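Local atomic coordinates of WbbZ protein (Klebsiella pneumoniae subsp. pneumoniae NTUH-K2044, PDB entry 6X1L), a protein that is of uncharacterized function but belongs to the polysaccharide pyruvyl transferase family and so probably transfers pyruvyl groups to a polysaccharide. Residues Tyr153-Leu156 / Asn157-Leu160. Sequence-based numbering, arbitrary orientation.
Sequences YLDL and NKYL
D155, the centre of an inverse gamma turn, leads into a short 3-10 turn, K158 N bonding back to D155 O at 3.3 Å and Y159 N to L156 O at 3.0 Å. The turn folds the Y159 ring back along the incoming chain. Its CD1 comes within 3.1 Å of D155 O, near the ring plane, while L154 lies obliquely against the ring, CD1 3.5 Å from Y159 CZ and CD2 over one face, displaced from the ring centre. K158 leaves the backbone with CG between N and the carbonyl carbon (chi1 69°) and is extended from there, which carries its methylenes past D155 O and across the D155 side chain. K158 NZ stops 4.5 Å from D155 OD2, too far for a salt bridge; it pairs instead with D44, which also takes hydrogen bonds from Y159 OH and D155 N. One carboxylate of helix 33-48 thus holds the D155 backbone and the side-chain ends of K158 and Y159. Farther along, L160 CD2 meets L156 CG at 3.8 Å. All this lies in the loop that runs from strand 144-146, at the border of the six-stranded parallel sheet of this GT-B-clan protein, to strand 167-172, at the border of the four-stranded one: L154 packs on helices 33-48 and 228-236, L156 on 228-236 and 203-218, and R211 NH2 of helix 203-218 hydrogen-bonds to K158 O.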
# COMPACT_ATOMS: atom_id res chain seq x y z
N TYR A 153 -12.39 12.88 -9.89
CA TYR A 153 -11.37 13.54 -10.71
C TYR A 153 -10.14 12.67 -10.95
O TYR A 153 -9.20 13.15 -11.59
CB TYR A 153 -10.92 14.85 -10.06
CG TYR A 153 -11.81 16.04 -10.35
CD1 TYR A 153 -11.60 16.83 -11.47
CD2 TYR A 153 -12.85 16.38 -9.49
CE1 TYR A 153 -12.40 17.92 -11.74
CE2 TYR A 153 -13.66 17.47 -9.75
CZ TYR A 153 -13.43 18.24 -10.88
OH TYR A 153 -14.23 19.32 -11.14
N LEU A 154 -10.12 11.44 -10.46
CA LEU A 154 -8.92 10.61 -10.57
C LEU A 154 -8.58 10.34 -12.03
O LEU A 154 -9.43 9.90 -12.81
CB LEU A 154 -9.14 9.29 -9.82
CG LEU A 154 -7.92 8.40 -9.57
CD1 LEU A 154 -7.00 9.02 -8.54
CD2 LEU A 154 -8.38 7.02 -9.11
N ASP A 155 -7.33 10.62 -12.40
CA ASP A 155 -6.83 10.34 -13.75
C ASP A 155 -6.56 8.84 -13.85
O ASP A 155 -5.41 8.38 -13.78
CB ASP A 155 -5.59 11.17 -14.05
CG ASP A 155 -5.11 11.02 -15.47
OD1 ASP A 155 -5.83 10.41 -16.28
OD2 ASP A 155 -4.01 11.52 -15.78
N LEU A 156 -7.63 8.09 -14.08
CA LEU A 156 -7.65 6.65 -13.79
C LEU A 156 -6.60 5.88 -14.59
O LEU A 156 -6.05 4.90 -14.09
CB LEU A 156 -9.04 6.10 -14.06
CG LEU A 156 -9.33 4.64 -13.71
CD1 LEU A 156 -9.14 4.40 -12.22
CD2 LEU A 156 -10.73 4.26 -14.14
N ASN A 157 -6.32 6.29 -15.83
CA ASN A 157 -5.53 5.44 -16.71
C ASN A 157 -4.07 5.32 -16.28
O ASN A 157 -3.40 4.37 -16.71
CB ASN A 157 -5.62 5.95 -18.14
CG ASN A 157 -6.95 5.62 -18.79
OD1 ASN A 157 -7.94 6.32 -18.57
ND2 ASN A 157 -6.98 4.56 -19.58
N LYS A 158 -3.57 6.22 -15.45
CA LYS A 158 -2.19 6.10 -14.99
C LYS A 158 -2.07 5.25 -13.73
O LYS A 158 -0.95 5.02 -13.26
CB LYS A 158 -1.58 7.48 -14.75
CG LYS A 158 -2.15 8.24 -13.57
CD LYS A 158 -1.46 9.59 -13.45
CE LYS A 158 -2.02 10.40 -12.30
NZ LYS A 158 -1.36 11.72 -12.19
N TYR A 159 -3.19 4.77 -13.19
CA TYR A 159 -3.20 3.88 -12.04
C TYR A 159 -3.46 2.42 -12.41
O TYR A 159 -3.22 1.54 -11.58
CB TYR A 159 -4.26 4.32 -11.02
CG TYR A 159 -4.08 5.73 -10.51
CD1 TYR A 159 -4.60 6.82 -11.21
CD2 TYR A 159 -3.41 5.97 -9.32
CE1 TYR A 159 -4.44 8.11 -10.74
CE2 TYR A 159 -3.25 7.26 -8.83
CZ TYR A 159 -3.77 8.33 -9.55
OH TYR A 159 -3.61 9.61 -9.09
N LEU A 160 -3.94 2.15 -13.62
CA LEU A 160 -4.41 0.82 -13.97
C LEU A 160 -3.24 -0.12 -14.22
O LEU A 160 -2.20 0.27 -14.76
CB LEU A 160 -5.30 0.89 -15.21
CG LEU A 160 -6.54 1.79 -15.12
CD1 LEU A 160 -7.32 1.80 -16.43
CD2 LEU A 160 -7.43 1.37 -13.96